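Local coordinates for protein YrdA (Escherichia coli, PDB 3TIO), which binds zinc as a trimeric left-handed beta-helix protein homologous to gamma-class carbonic anhydrases, at residues 169-172 with 173-177. The protein carries 1 engineered substitution. Numbering follows the deposited sequence.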
ATOM      1  N   LYS A 169      -5.170  24.359   0.665  1.00 14.37           N
ATOM      2  CA  LYS A 169      -4.786  25.204  -0.460  1.00 16.73           C
ATOM      3  C   LYS A 169      -4.521  24.348  -1.695  1.00 15.94           C
ATOM      4  O   LYS A 169      -4.988  24.661  -2.789  1.00 14.95           O
ATOM      5  CB  LYS A 169      -3.528  26.000  -0.123  1.00 18.01           C
ATOM      6  CG  LYS A 169      -3.027  26.856  -1.274  1.00 21.90           C
ATOM      7  CD  LYS A 169      -1.720  27.542  -0.931  1.00 25.02           C
ATOM      8  CE  LYS A 169      -1.294  28.469  -2.052  1.00 27.36           C
ATOM      9  NZ  LYS A 169      -2.337  29.500  -2.307  1.00 28.53           N
ATOM     10  N   TRP A 170      -3.763  23.268  -1.521  1.00 16.51           N
ATOM     11  CA  TRP A 170      -3.450  22.387  -2.639  1.00 16.77           C
ATOM     12  C   TRP A 170      -4.717  21.740  -3.188  1.00 16.39           C
ATOM     13  O   TRP A 170      -4.866  21.565  -4.398  1.00 16.45           O
ATOM     14  CB  TRP A 170      -2.422  21.329  -2.213  1.00 16.90           C
ATOM     15  CG  TRP A 170      -1.065  21.921  -1.935  1.00 19.74           C
ATOM     16  CD1 TRP A 170      -0.487  22.983  -2.577  1.00 20.29           C
ATOM     17  CD2 TRP A 170      -0.103  21.467  -0.972  1.00 20.61           C
ATOM     18  NE1 TRP A 170       0.768  23.218  -2.073  1.00 21.16           N
ATOM     19  CE2 TRP A 170       1.031  22.304  -1.087  1.00 21.83           C
ATOM     20  CE3 TRP A 170      -0.088  20.435  -0.023  1.00 21.04           C
ATOM     21  CZ2 TRP A 170       2.170  22.140  -0.288  1.00 22.31           C
ATOM     22  CZ3 TRP A 170       1.045  20.273   0.772  1.00 22.51           C
ATOM     23  CH2 TRP A 170       2.158  21.123   0.633  1.00 22.38           C
ATOM     24  N   LYS A 171      -5.636  21.398  -2.290  1.00 16.27           N
ATOM     25  CA  LYS A 171      -6.917  20.811  -2.667  1.00 17.83           C
ATOM     26  C   LYS A 171      -7.662  21.762  -3.608  1.00 17.43           C
ATOM     27  O   LYS A 171      -8.167  21.359  -4.659  1.00 16.41           O
ATOM     28  CB  LYS A 171      -7.772  20.579  -1.414  1.00 21.67           C
ATOM     29  CG  LYS A 171      -9.276  20.498  -1.677  1.00 24.19           C
ATOM     30  CD  LYS A 171     -10.073  20.523  -0.381  1.00 25.68           C
ATOM     31  CE  LYS A 171     -10.028  21.892   0.293  1.00 22.50           C
ATOM     32  NZ  LYS A 171     -10.959  22.882  -0.324  1.00 22.58           N
ATOM     33  N   ASP A 172      -7.730  23.029  -3.215  1.00 18.15           N
ATOM     34  CA  ASP A 172      -8.426  24.033  -4.008  1.00 19.45           C
ATOM     35  C   ASP A 172      -7.801  24.271  -5.376  1.00 19.76           C
ATOM     36  O   ASP A 172      -8.510  24.556  -6.339  1.00 20.74           O
ATOM     37  CB  ASP A 172      -8.513  25.354  -3.242  1.00 19.57           C
ATOM     38  CG  ASP A 172      -9.454  25.275  -2.056  1.00 19.73           C
ATOM     39  OD1 ASP A 172     -10.526  24.654  -2.200  1.00 20.46           O
ATOM     40  OD2 ASP A 172      -9.129  25.839  -0.990  1.00 22.50           O
ATOM     41  N   GLU A 173      -6.481  24.158  -5.465  1.00 20.20           N
ATOM     42  CA  GLU A 173      -5.810  24.360  -6.743  1.00 21.87           C
ATOM     43  C   GLU A 173      -6.292  23.313  -7.740  1.00 21.70           C
ATOM     44  O   GLU A 173      -6.516  23.614  -8.910  1.00 22.44           O
ATOM     45  CB  GLU A 173      -4.292  24.273  -6.573  1.00 24.08           C
ATOM     46  CG  GLU A 173      -3.727  25.323  -5.633  1.00 28.61           C
ATOM     47  CD  GLU A 173      -2.212  25.351  -5.625  1.00 31.68           C
ATOM     48  OE1 GLU A 173      -1.594  24.301  -5.349  1.00 33.03           O
ATOM     49  OE2 GLU A 173      -1.638  26.429  -5.890  1.00 34.36           O
ATOM     50  N   TYR A 174      -6.458  22.081  -7.268  1.00 21.59           N
ATOM     51  CA  TYR A 174      -6.928  20.998  -8.123  1.00 21.84           C
ATOM     52  C   TYR A 174      -8.405  21.165  -8.453  1.00 22.61           C
ATOM     53  O   TYR A 174      -8.845  20.817  -9.546  1.00 23.70           O
ATOM     54  CB  TYR A 174      -6.691  19.648  -7.442  1.00 21.00           C
ATOM     55  CG  TYR A 174      -5.283  19.130  -7.614  1.00 20.79           C
ATOM     56  CD1 TYR A 174      -4.895  18.499  -8.796  1.00 21.95           C
ATOM     57  CD2 TYR A 174      -4.328  19.303  -6.616  1.00 20.43           C
ATOM     58  CE1 TYR A 174      -3.590  18.051  -8.978  1.00 22.03           C
ATOM     59  CE2 TYR A 174      -3.018  18.862  -6.789  1.00 20.17           C
ATOM     60  CZ  TYR A 174      -2.658  18.237  -7.972  1.00 20.62           C
ATOM     61  OH  TYR A 174      -1.363  17.801  -8.146  1.00 20.96           O
ATOM     62  N   LEU A 175      -9.168  21.702  -7.506  1.00 23.76           N
ATOM     63  CA  LEU A 175     -10.595  21.916  -7.713  1.00 25.67           C
ATOM     64  C   LEU A 175     -10.860  23.018  -8.732  1.00 27.81           C
ATOM     65  O   LEU A 175     -11.766  22.908  -9.556  1.00 27.52           O
ATOM     66  CB  LEU A 175     -11.277  22.278  -6.391  1.00 24.97           C
ATOM     67  CG  LEU A 175     -11.449  21.164  -5.357  1.00 25.01           C
ATOM     68  CD1 LEU A 175     -12.055  21.739  -4.086  1.00 25.60           C
ATOM     69  CD2 LEU A 175     -12.341  20.075  -5.927  1.00 24.38           C
ATOM     70  N   ASP A 176     -10.064  24.080  -8.672  1.00 30.51           N
ATOM     71  CA  ASP A 176     -10.238  25.204  -9.584  1.00 33.32           C
ATOM     72  C   ASP A 176      -9.819  24.908 -11.022  1.00 34.77           C
ATOM     73  O   ASP A 176     -10.147  25.668 -11.933  1.00 34.82           O
ATOM     74  CB  ASP A 176      -9.488  26.428  -9.054  1.00 34.62           C
ATOM     75  CG  ASP A 176     -10.056  26.929  -7.737  1.00 36.77           C
ATOM     76  OD1 ASP A 176     -11.291  27.096  -7.649  1.00 37.75           O
ATOM     77  OD2 ASP A 176      -9.273  27.159  -6.792  1.00 38.23           O
ATOM     78  N   GLN A 177      -9.100  23.809 -11.228  1.00 35.48           N
ATOM     79  CA  GLN A 177      -8.671  23.438 -12.572  1.00 37.00           C
ATOM     80  C   GLN A 177      -9.420  22.194 -13.049  1.00 38.35           C
ATOM     81  O   GLN A 177      -8.757  21.210 -13.441  1.00 39.70           O
ATOM     82  CB  GLN A 177      -7.160  23.179 -12.611  1.00 36.75           C
ATOM     83  CG  GLN A 177      -6.673  22.102 -11.653  1.00 36.20           C
ATOM     84  CD  GLN A 177      -5.295  21.580 -12.016  1.00 35.88           C
ATOM     85  OE1 GLN A 177      -4.338  22.346 -12.141  1.00 36.02           O
ATOM     86  NE2 GLN A 177      -5.189  20.268 -12.187  1.00 34.47           N
TER
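W170 and E173 run side by side off the last turns of helix 154-176, and E173 OE1 lies at the edge of the indole, in its plane, 3.3 Å from W170 CD1. The carboxylate is turned 35° against the ring and meets its polarised C-H rim, a place that suits an anion better than the pi face would. With CG anti to its own carbonyl carbon (chi1 -61°), E173 lays CG against K169 O, 3.2 Å away, before the extended chain carries the acid to a second subunit, where Y7 bonds OE1 and R8 forms a salt bridge with OE2. Y174, one residue on, sets CD2 against W170 O at 3.2 Å; its ring meets W39 of its own chain roughly at right angles, and its hydroxyl bonds D47 of the second subunit. This aromatic side is the tight one, with the side chain of the buried W170 about 7 Å from a bound zinc ion.

L175 and the D172–D176 pair make the looser side, more open to solvent. L175 CD1 rests 3.9 Å from K171 CG, a leucine covering the aliphatic part of a lysine whose bent end puts NZ 2.6 Å from D172 OD1 in a salt bridge, above the carboxylate plane; D35 is a second acidic partner. D176 N bonds D172 O at 2.8 Å (N-H...O 156°), which may offset the equally close approach of D176 OD2 to that oxygen, where two acceptors would repel. The E173 carboxylate and Y174 hydroxyl thus hold the helix end to a second subunit, while K171 ties it to its own beta-helix.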